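Side-chain contacts in iron uptake protein A2 (Synechocystis sp., PDB 2VOZ), which probably serves as the periplasmic substrate-binding subunit of an ABC transporter that imports ferric iron: residues S166-Y169 / N170-T174; Y148-L151 / A152-Q155; L116-D120 / G121-G125. All blocks are in the same frame, centred on the assembly; numbering follows the deposited sequence.

Contact 1 (S166-Y169 / N170-T174); sequences SNVY and NLSLT
The firmest bonds in the first turn of helix 168-181 run between backbone atoms: Ser-172 N to Val-168 O at 2.8 Å, Leu-173 N to Tyr-169 O at 3.0 Å, and a nearly straight one (171°) from Leu-171 N to Asn-167 O. This is an N-terminal helix cap, with Asn-167 at the N-cap position. Its side chain folds back over the helix start, where OD1 accepts weakly from Tyr-169 N at 2.8 Å with a bent angle of 124°, and weakly again, over a longer gap, from Asn-170 N. Two amides of the first turn thus share one oxygen, each held weakly. With CG anti to the backbone N, chi1 173°, the amide group of Asn-167 reaches these N-H groups, and its ND2 stands 3.9 Å above one face of the Tyr-169 ring, offset to the rim.

The cap begins the helix that carries Tyr-169, an iron ligand of the protein. In this apo structure its OH hydrogen-bonds the hydroxyl of Tyr-226, another iron ligand. The neighbouring polar side chains bind into the surrounding fold: Asn-170 OD1 takes a bond from Arg-131 of strand 124-136, and Ser-172 OG pairs with Asp-87. On the same turn Leu-171 packs on helix 333-342, touching Ala-337 and Met-340, while its CB and CG lie against Asn-167 O. Looser packing closes the turn: Leu-171 CD1 comes within 3.9 Å of Ser-166 O, and Val-168 CG2 lies 4.2 Å from Ser-172 OG.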
ATOM      1  N   SER B 166      -7.910 -20.158  22.125  1.00  9.89           N
ATOM      2  CA  SER B 166      -8.441 -18.774  22.129  1.00 10.96           C
ATOM      3  C   SER B 166      -8.978 -18.343  20.774  1.00 10.12           C
ATOM      4  O   SER B 166      -9.735 -17.362  20.666  1.00 10.75           O
ATOM      5  CB  SER B 166      -7.324 -17.789  22.531  1.00 10.81           C
ATOM      6  OG  SER B 166      -6.094 -18.078  21.857  1.00 15.02           O
ATOM      7  N   ASN B 167      -8.573 -19.027  19.718  1.00  8.84           N
ATOM      8  CA  ASN B 167      -8.893 -18.560  18.379  1.00  8.09           C
ATOM      9  C   ASN B 167     -10.336 -18.905  18.023  1.00  7.10           C
ATOM     10  O   ASN B 167     -10.795 -20.008  18.284  1.00  6.78           O
ATOM     11  CB  ASN B 167      -7.981 -19.204  17.360  1.00  9.66           C
ATOM     12  CG  ASN B 167      -8.401 -18.871  15.950  1.00  9.04           C
ATOM     13  OD1 ASN B 167      -9.057 -19.670  15.312  1.00 13.58           O
ATOM     14  ND2 ASN B 167      -8.030 -17.691  15.473  1.00 13.79           N
ATOM     15  N   VAL B 168     -11.021 -17.919  17.470  1.00  7.83           N
ATOM     16  CA  VAL B 168     -12.460 -18.080  17.210  1.00  8.22           C
ATOM     17  C   VAL B 168     -12.781 -19.175  16.220  1.00  8.72           C
ATOM     18  O   VAL B 168     -13.866 -19.802  16.313  1.00  7.20           O
ATOM     19  CB  VAL B 168     -13.104 -16.763  16.811  1.00  9.59           C
ATOM     20  CG1 VAL B 168     -12.693 -16.390  15.357  1.00 10.75           C
ATOM     21  CG2 VAL B 168     -14.655 -16.823  17.022  1.00  8.99           C
ATOM     22  N   TYR B 169     -11.896 -19.435  15.248  1.00  8.73           N
ATOM     23  CA  TYR B 169     -12.176 -20.551  14.333  1.00  8.26           C
ATOM     24  C   TYR B 169     -12.281 -21.895  15.071  1.00  7.66           C
ATOM     25  O   TYR B 169     -13.117 -22.738  14.730  1.00  7.05           O
ATOM     26  CB  TYR B 169     -11.089 -20.723  13.262  1.00  9.21           C
ATOM     27  CG  TYR B 169     -10.647 -19.442  12.589  1.00 10.67           C
ATOM     28  CD1 TYR B 169     -11.521 -18.388  12.389  1.00 10.64           C
ATOM     29  CD2 TYR B 169      -9.324 -19.326  12.140  1.00 11.33           C
ATOM     30  CE1 TYR B 169     -11.071 -17.216  11.753  1.00 13.88           C
ATOM     31  CE2 TYR B 169      -8.890 -18.183  11.504  1.00 14.06           C
ATOM     32  CZ  TYR B 169      -9.752 -17.153  11.334  1.00 14.36           C
ATOM     33  OH  TYR B 169      -9.274 -16.015  10.707  1.00 17.80           O
ATOM     34  N   ASN B 170     -11.414 -22.100  16.047  1.00  7.68           N
ATOM     35  CA  ASN B 170     -11.460 -23.306  16.887  1.00  8.21           C
ATOM     36  C   ASN B 170     -12.679 -23.306  17.773  1.00  8.48           C
ATOM     37  O   ASN B 170     -13.357 -24.328  17.887  1.00  9.42           O
ATOM     38  CB  ASN B 170     -10.209 -23.395  17.757  1.00  8.12           C
ATOM     39  CG  ASN B 170      -8.990 -23.815  16.989  1.00 10.52           C
ATOM     40  OD1 ASN B 170      -9.070 -24.432  15.903  1.00  8.91           O
ATOM     41  ND2 ASN B 170      -7.831 -23.456  17.536  1.00 10.30           N
ATOM     42  N   LEU B 171     -12.950 -22.169  18.424  1.00  8.28           N
ATOM     43  CA  LEU B 171     -14.148 -22.043  19.256  1.00  8.90           C
ATOM     44  C   LEU B 171     -15.380 -22.452  18.438  1.00  8.72           C
ATOM     45  O   LEU B 171     -16.221 -23.208  18.906  1.00  8.36           O
ATOM     46  CB  LEU B 171     -14.318 -20.595  19.737  1.00  9.34           C
ATOM     47  CG  LEU B 171     -13.421 -20.195  20.929  1.00 10.58           C
ATOM     48  CD1 LEU B 171     -13.423 -18.683  21.167  1.00 14.37           C
ATOM     49  CD2 LEU B 171     -13.828 -20.936  22.183  1.00 14.82           C
ATOM     50  N   SER B 172     -15.448 -21.973  17.197  1.00  7.94           N
ATOM     51  CA  SER B 172     -16.603 -22.290  16.370  1.00  7.01           C
ATOM     52  C   SER B 172     -16.681 -23.756  15.914  1.00  8.24           C
ATOM     53  O   SER B 172     -17.792 -24.349  15.864  1.00  7.49           O
ATOM     54  CB  SER B 172     -16.690 -21.304  15.185  1.00  7.85           C
ATOM     55  OG  SER B 172     -17.040 -20.006  15.698  1.00  7.91           O
ATOM     56  N   LEU B 173     -15.534 -24.361  15.596  1.00  7.22           N
ATOM     57  CA  LEU B 173     -15.540 -25.772  15.245  1.00  8.00           C
ATOM     58  C   LEU B 173     -16.005 -26.604  16.417  1.00  7.41           C
ATOM     59  O   LEU B 173     -16.859 -27.483  16.263  1.00  8.10           O
ATOM     60  CB  LEU B 173     -14.184 -26.240  14.766  1.00  8.41           C
ATOM     61  CG  LEU B 173     -14.090 -27.727  14.426  1.00  7.63           C
ATOM     62  CD1 LEU B 173     -15.064 -28.173  13.337  1.00 13.14           C
ATOM     63  CD2 LEU B 173     -12.644 -28.062  14.010  1.00 13.21           C
ATOM     64  N   THR B 174     -15.491 -26.303  17.599  1.00  6.40           N
ATOM     65  CA  THR B 174     -15.909 -27.085  18.757  1.00  7.61           C
ATOM     66  C   THR B 174     -17.382 -26.845  19.071  1.00  7.62           C
ATOM     67  O   THR B 174     -18.111 -27.773  19.411  1.00  7.98           O
ATOM     68  CB  THR B 174     -15.061 -26.734  19.954  1.00  6.12           C
ATOM     69  OG1 THR B 174     -13.680 -27.111  19.722  1.00  8.84           O
ATOM     70  CG2 THR B 174     -15.580 -27.420  21.225  1.00  8.99           C
TER

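Contact 2 (Y148-L151 / A152-Q155)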
ATOM      1  N   TYR B 148     -13.585 -34.945  11.533  1.00  9.53           N
ATOM      2  CA  TYR B 148     -12.925 -34.338  12.709  1.00  9.60           C
ATOM      3  C   TYR B 148     -12.944 -35.326  13.840  1.00  9.34           C
ATOM      4  O   TYR B 148     -11.971 -35.428  14.581  1.00 10.41           O
ATOM      5  CB  TYR B 148     -13.631 -33.062  13.202  1.00  9.53           C
ATOM      6  CG  TYR B 148     -13.902 -32.091  12.090  1.00  9.04           C
ATOM      7  CD1 TYR B 148     -12.891 -31.282  11.583  1.00  9.04           C
ATOM      8  CD2 TYR B 148     -15.176 -31.999  11.535  1.00  8.37           C
ATOM      9  CE1 TYR B 148     -13.162 -30.387  10.501  1.00  8.39           C
ATOM     10  CE2 TYR B 148     -15.464 -31.123  10.465  1.00  7.89           C
ATOM     11  CZ  TYR B 148     -14.461 -30.332   9.959  1.00  9.98           C
ATOM     12  OH  TYR B 148     -14.764 -29.493   8.907  1.00  9.79           O
ATOM     13  N   GLU B 149     -14.077 -36.012  13.966  1.00  9.99           N
ATOM     14  CA  GLU B 149     -14.344 -36.898  15.108  1.00  9.74           C
ATOM     15  C   GLU B 149     -13.287 -38.020  15.170  1.00 10.53           C
ATOM     16  O   GLU B 149     -12.812 -38.390  16.251  1.00 10.91           O
ATOM     17  CB  GLU B 149     -15.766 -37.448  14.990  1.00  9.33           C
ATOM     18  CG  GLU B 149     -16.886 -36.384  15.316  1.00 10.11           C
ATOM     19  CD  GLU B 149     -17.291 -35.495  14.131  1.00 13.45           C
ATOM     20  OE1 GLU B 149     -16.553 -35.416  13.126  1.00 12.39           O
ATOM     21  OE2 GLU B 149     -18.338 -34.821  14.211  1.00 13.89           O
ATOM     22  N   ALA B 150     -12.861 -38.507  14.006  1.00  9.73           N
ATOM     23  CA  ALA B 150     -11.918 -39.648  13.961  1.00  9.82           C
ATOM     24  C   ALA B 150     -10.505 -39.256  14.318  1.00 10.05           C
ATOM     25  O   ALA B 150      -9.667 -40.110  14.562  1.00 10.37           O
ATOM     26  CB  ALA B 150     -11.922 -40.285  12.551  1.00  9.78           C
ATOM     27  N   LEU B 151     -10.217 -37.963  14.317  1.00  9.90           N
ATOM     28  CA  LEU B 151      -8.882 -37.520  14.725  1.00 11.15           C
ATOM     29  C   LEU B 151      -8.593 -37.729  16.222  1.00 11.07           C
ATOM     30  O   LEU B 151      -7.457 -37.518  16.672  1.00 11.63           O
ATOM     31  CB  LEU B 151      -8.643 -36.064  14.344  1.00 11.34           C
ATOM     32  CG  LEU B 151      -8.628 -35.771  12.839  1.00 12.25           C
ATOM     33  CD1 LEU B 151      -8.381 -34.288  12.610  1.00 13.07           C
ATOM     34  CD2 LEU B 151      -7.609 -36.586  12.023  1.00 11.53           C
ATOM     35  N   ALA B 152      -9.620 -38.151  16.948  1.00 11.67           N
ATOM     36  CA  ALA B 152      -9.497 -38.522  18.363  1.00 12.97           C
ATOM     37  C   ALA B 152      -9.038 -39.980  18.523  1.00 13.72           C
ATOM     38  O   ALA B 152      -8.711 -40.403  19.651  1.00 15.05           O
ATOM     39  CB  ALA B 152     -10.839 -38.285  19.099  1.00 12.88           C
ATOM     40  N   ASP B 153      -9.014 -40.729  17.412  1.00 12.97           N
ATOM     41  CA  ASP B 153      -8.568 -42.141  17.417  1.00 14.52           C
ATOM     42  C   ASP B 153      -7.086 -42.188  17.849  1.00 14.02           C
ATOM     43  O   ASP B 153      -6.271 -41.326  17.481  1.00 13.19           O
ATOM     44  CB  ASP B 153      -8.717 -42.804  16.024  1.00 15.45           C
ATOM     45  CG  ASP B 153     -10.161 -43.017  15.595  1.00 19.15           C
ATOM     46  OD1 ASP B 153     -10.350 -43.409  14.410  1.00 21.65           O
ATOM     47  OD2 ASP B 153     -11.101 -42.830  16.416  1.00 21.98           O
ATOM     48  N   PRO B 154      -6.717 -43.211  18.641  1.00 13.75           N
ATOM     49  CA  PRO B 154      -5.353 -43.222  19.187  1.00 13.96           C
ATOM     50  C   PRO B 154      -4.248 -43.307  18.133  1.00 13.85           C
ATOM     51  O   PRO B 154      -3.115 -42.982  18.434  1.00 14.49           O
ATOM     52  CB  PRO B 154      -5.335 -44.460  20.085  1.00 14.33           C
ATOM     53  CG  PRO B 154      -6.452 -45.314  19.617  1.00 13.93           C
ATOM     54  CD  PRO B 154      -7.512 -44.368  19.090  1.00 14.52           C
ATOM     55  N   GLN B 155      -4.578 -43.735  16.904  1.00 13.82           N
ATOM     56  CA  GLN B 155      -3.539 -43.802  15.871  1.00 14.90           C
ATOM     57  C   GLN B 155      -2.903 -42.444  15.547  1.00 14.07           C
ATOM     58  O   GLN B 155      -1.825 -42.400  14.946  1.00 14.62           O
ATOM     59  CB  GLN B 155      -4.100 -44.387  14.585  1.00 15.93           C
ATOM     60  CG  GLN B 155      -5.069 -43.491  13.906  1.00 18.34           C
ATOM     61  CD  GLN B 155      -5.831 -44.246  12.864  1.00 25.38           C
ATOM     62  OE1 GLN B 155      -5.458 -44.246  11.683  1.00 28.85           O
ATOM     63  NE2 GLN B 155      -6.871 -44.963  13.300  1.00 26.42           N
TER
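Asp-153 lays its carboxylate against the carbonyl of Ala-150, three residues earlier. CG of Asp-153 lies 3.1 Å from Ala-150 O, and its OD1 is 4.0 Å from the CB of Ala-150. Asp-153 CG stands anti to its own carbonyl carbon, chi1 -69°, which lays the carboxylate back beside Ala-150. The same carbonyl accepts the backbone N-H of Asp-153 at 3.0 Å between Asp-153 N and Ala-150 O, with the donor well above the carbonyl plane (59° out of it). One residue back, Ala-152 N donates to Glu-149 O over 3.3 Å, again from above the plane, and Ala-152 CB sits 3.5 Å from that Glu-149 O. These i to i+3 bonds wind a short 3-10 turn in the loop between strands 124-136 and 160-161.

The first half of the turn is fastened to the rest of the lobe by its side chains. Glu-149 bridges to Arg-177 and hydrogen-bonds His-181, both on helix 168-181, and Leu-151 is buried against Leu-193 of helix 183-195. Asn-196 ND2 donates to the backbone oxygens of Leu-151 and Asp-153, pinning the far end of the turn.

Chemically, the junction between the two halves is backbone pairing with little side-chain bonding across it. Two carboxylate oxygens of Asp-153 lie beside a carbonyl oxygen, acceptor against acceptor; the carboxylate gains no attraction from Ala-150 O itself, and the hydrogen bond from Asp-153 N probably offsets some of the unfavourable electrostatics.

Contact 3 (L116-D120 / G121-G125)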
ATOM      1  N   LEU B 116     -27.004 -20.061   6.563  1.00 10.52           N
ATOM      2  CA  LEU B 116     -25.872 -19.131   6.586  1.00 10.07           C
ATOM      3  C   LEU B 116     -26.294 -17.741   7.051  1.00 10.77           C
ATOM      4  O   LEU B 116     -25.582 -16.758   6.848  1.00 10.50           O
ATOM      5  CB  LEU B 116     -25.252 -19.063   5.194  1.00 10.21           C
ATOM      6  CG  LEU B 116     -24.759 -20.430   4.688  1.00  9.39           C
ATOM      7  CD1 LEU B 116     -24.188 -20.229   3.331  1.00 11.93           C
ATOM      8  CD2 LEU B 116     -23.737 -21.076   5.629  1.00 12.12           C
ATOM      9  N   ARG B 117     -27.455 -17.671   7.703  1.00 10.67           N
ATOM     10  CA  ARG B 117     -27.924 -16.411   8.282  1.00 11.59           C
ATOM     11  C   ARG B 117     -28.625 -16.645   9.587  1.00 11.40           C
ATOM     12  O   ARG B 117     -29.058 -17.760   9.878  1.00 11.28           O
ATOM     13  CB  ARG B 117     -28.849 -15.642   7.330  1.00 10.55           C
ATOM     14  CG  ARG B 117     -29.966 -16.478   6.679  1.00 14.23           C
ATOM     15  CD  ARG B 117     -30.732 -15.597   5.690  1.00 14.51           C
ATOM     16  NE  ARG B 117     -31.583 -16.360   4.748  1.00 17.60           N
ATOM     17  CZ  ARG B 117     -32.785 -16.832   5.050  1.00 19.69           C
ATOM     18  NH1 ARG B 117     -33.282 -16.646   6.265  1.00 20.48           N
ATOM     19  NH2 ARG B 117     -33.488 -17.507   4.153  1.00 22.10           N
ATOM     20  N   HIS B 118     -28.712 -15.597  10.399  1.00 10.79           N
ATOM     21  CA  HIS B 118     -29.292 -15.743  11.719  1.00 11.54           C
ATOM     22  C   HIS B 118     -30.803 -15.982  11.620  1.00 12.83           C
ATOM     23  O   HIS B 118     -31.479 -15.313  10.841  1.00 12.73           O
ATOM     24  CB  HIS B 118     -28.964 -14.493  12.540  1.00 12.58           C
ATOM     25  CG  HIS B 118     -29.352 -14.617  13.967  1.00 13.22           C
ATOM     26  ND1 HIS B 118     -28.461 -14.954  14.966  1.00 16.70           N
ATOM     27  CD2 HIS B 118     -30.567 -14.528  14.553  1.00 13.06           C
ATOM     28  CE1 HIS B 118     -29.111 -15.030  16.115  1.00 12.60           C
ATOM     29  NE2 HIS B 118     -30.387 -14.778  15.890  1.00 16.83           N
ATOM     30  N   PRO B 119     -31.330 -16.932  12.417  1.00 13.64           N
ATOM     31  CA  PRO B 119     -32.742 -17.269  12.339  1.00 14.01           C
ATOM     32  C   PRO B 119     -33.679 -16.089  12.612  1.00 14.89           C
ATOM     33  O   PRO B 119     -34.839 -16.133  12.191  1.00 16.85           O
ATOM     34  CB  PRO B 119     -32.896 -18.341  13.441  1.00 14.94           C
ATOM     35  CG  PRO B 119     -31.553 -18.954  13.563  1.00 16.40           C
ATOM     36  CD  PRO B 119     -30.635 -17.766  13.420  1.00 14.07           C
ATOM     37  N   ASP B 120     -33.210 -15.050  13.295  1.00 14.43           N
ATOM     38  CA  ASP B 120     -34.059 -13.909  13.635  1.00 15.49           C
ATOM     39  C   ASP B 120     -33.751 -12.699  12.777  1.00 15.46           C
ATOM     40  O   ASP B 120     -34.252 -11.583  13.032  1.00 16.74           O
ATOM     41  CB  ASP B 120     -33.930 -13.574  15.129  1.00 16.09           C
ATOM     42  CG  ASP B 120     -34.399 -14.690  16.009  1.00 20.17           C
ATOM     43  OD1 ASP B 120     -35.412 -15.329  15.654  1.00 23.79           O
ATOM     44  OD2 ASP B 120     -33.752 -14.944  17.047  1.00 22.85           O
ATOM     45  N   GLY B 121     -32.926 -12.898  11.748  1.00 13.15           N
ATOM     46  CA  GLY B 121     -32.615 -11.811  10.813  1.00 11.76           C
ATOM     47  C   GLY B 121     -31.667 -10.744  11.342  1.00 11.67           C
ATOM     48  O   GLY B 121     -31.606  -9.640  10.808  1.00 12.50           O
ATOM     49  N   LEU B 122     -30.904 -11.093  12.369  1.00 10.44           N
ATOM     50  CA  LEU B 122     -29.986 -10.155  13.011  1.00 10.23           C
ATOM     51  C   LEU B 122     -28.713  -9.938  12.201  1.00 10.48           C
ATOM     52  O   LEU B 122     -28.119  -8.864  12.252  1.00 10.49           O
ATOM     53  CB  LEU B 122     -29.635 -10.656  14.405  1.00 11.83           C
ATOM     54  CG  LEU B 122     -30.722 -10.549  15.482  1.00 13.18           C
ATOM     55  CD1 LEU B 122     -30.220 -11.180  16.784  1.00 17.64           C
ATOM     56  CD2 LEU B 122     -31.106  -9.088  15.664  1.00 14.74           C
ATOM     57  N   TRP B 123     -28.274 -10.985  11.495  1.00  9.90           N
ATOM     58  CA  TRP B 123     -27.083 -10.861  10.644  1.00  9.34           C
ATOM     59  C   TRP B 123     -27.082 -11.963   9.591  1.00  8.29           C
ATOM     60  O   TRP B 123     -27.862 -12.939   9.685  1.00  8.45           O
ATOM     61  CB  TRP B 123     -25.791 -10.835  11.478  1.00  9.87           C
ATOM     62  CG  TRP B 123     -25.629 -11.959  12.497  1.00  8.91           C
ATOM     63  CD1 TRP B 123     -25.752 -11.844  13.861  1.00 10.06           C
ATOM     64  CD2 TRP B 123     -25.321 -13.338  12.236  1.00 10.29           C
ATOM     65  NE1 TRP B 123     -25.524 -13.060  14.460  1.00 11.15           N
ATOM     66  CE2 TRP B 123     -25.249 -13.990  13.490  1.00 10.86           C
ATOM     67  CE3 TRP B 123     -25.084 -14.085  11.066  1.00 10.88           C
ATOM     68  CZ2 TRP B 123     -24.973 -15.345  13.613  1.00 12.21           C
ATOM     69  CZ3 TRP B 123     -24.808 -15.477  11.191  1.00 11.93           C
ATOM     70  CH2 TRP B 123     -24.758 -16.074  12.472  1.00 11.44           C
ATOM     71  N   TYR B 124     -26.212 -11.783   8.587  1.00  7.90           N
ATOM     72  CA  TYR B 124     -26.282 -12.560   7.347  1.00  9.09           C
ATOM     73  C   TYR B 124     -24.880 -12.913   6.903  1.00  9.56           C
ATOM     74  O   TYR B 124     -24.003 -12.054   6.920  1.00  9.53           O
ATOM     75  CB  TYR B 124     -26.949 -11.709   6.238  1.00  9.48           C
ATOM     76  CG  TYR B 124     -28.345 -11.361   6.643  1.00 11.77           C
ATOM     77  CD1 TYR B 124     -28.593 -10.292   7.480  1.00 11.03           C
ATOM     78  CD2 TYR B 124     -29.418 -12.160   6.237  1.00  8.66           C
ATOM     79  CE1 TYR B 124     -29.934  -9.986   7.911  1.00 10.84           C
ATOM     80  CE2 TYR B 124     -30.742 -11.887   6.663  1.00 11.17           C
ATOM     81  CZ  TYR B 124     -30.982 -10.806   7.491  1.00 11.59           C
ATOM     82  OH  TYR B 124     -32.259 -10.535   7.912  1.00 13.83           O
ATOM     83  N   GLY B 125     -24.654 -14.171   6.544  1.00  9.41           N
ATOM     84  CA  GLY B 125     -23.339 -14.535   5.954  1.00  9.25           C
ATOM     85  C   GLY B 125     -23.250 -14.061   4.515  1.00  9.03           C
ATOM     86  O   GLY B 125     -24.230 -14.151   3.756  1.00  8.90           O
TER
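A short hairpin-like reversal, with one antiparallel bridge and a type I turn at its bend, joins the loop after helix 106-111 to the start of strand 124-136, with aromatic rings packed on one side. Arg-117 and Tyr-124 form the single beta bridge, flanked by two backbone bonds: Gly-125 N to Leu-116 O at 2.8 Å, and an almost straight one (174°) from His-118 N to Trp-123 O. The chain reverses through the turn from His-118 to Gly-121, closed by Gly-121 N to His-118 O at 3.0 Å. Gly-121 has a positive phi, and a CB there would run into Asp-120 O.

His-118 carries the side-chain contact. Its CB sits over the centre of the Trp-123 five-membered ring, 3.9 Å from the centroid, while the imidazole, placed by CG anti to the backbone N (chi1 -172°), sets its edge against the face of that indole. The pair is edge-to-face, centroids 4.9 Å apart and planes at 68°. Leu-122 lies alongside His-118, its CD1 over one imidazole face in a CH-pi contact, and Pro-119 CD lies over the opposite face. Elsewhere along the bridge, Arg-117 CB and CD press on Tyr-124 CD2, each at 3.7 Å, while Arg-117 NE bonds Ile-112 O. Trp-123 NE1 donates to Glu-95 of helix 88-96, and its ring also meets Phe-100. Replacing Trp-123 with an alanine would probably strip the His-118 CB and imidazole edge of their aromatic face, and leave Glu-95 without that indole N-H.

Away from the iron ligands, this is a hairpin-like reversal bent by a type I turn, leading into the long strand 124-136 of the mixed sheet in a periplasmic binding protein.

All three contacts are local, each within one unbroken run of chain, yet they use different chemistry. Contact 1 is a helix cap beside the iron ligands, about 9 Å between its centre and that of the chain, and its polar side chains bond into the surrounding fold. Contact 2 lies farther out, at about 23 Å, and rests on 3-10 backbone bonds, its outer end exposed. Contact 3, about 15 Å from the chain centre to its own, has buried aromatic rings but an exposed turn. Helix 168-181 links the first two: Leu-173 CD2 packs on Tyr-148 CD1 at 4.0 Å, and Arg-131 bonds with both Asn-170 and Tyr-148. Contact 3 touches neither, but begins the strand that carries Arg-131.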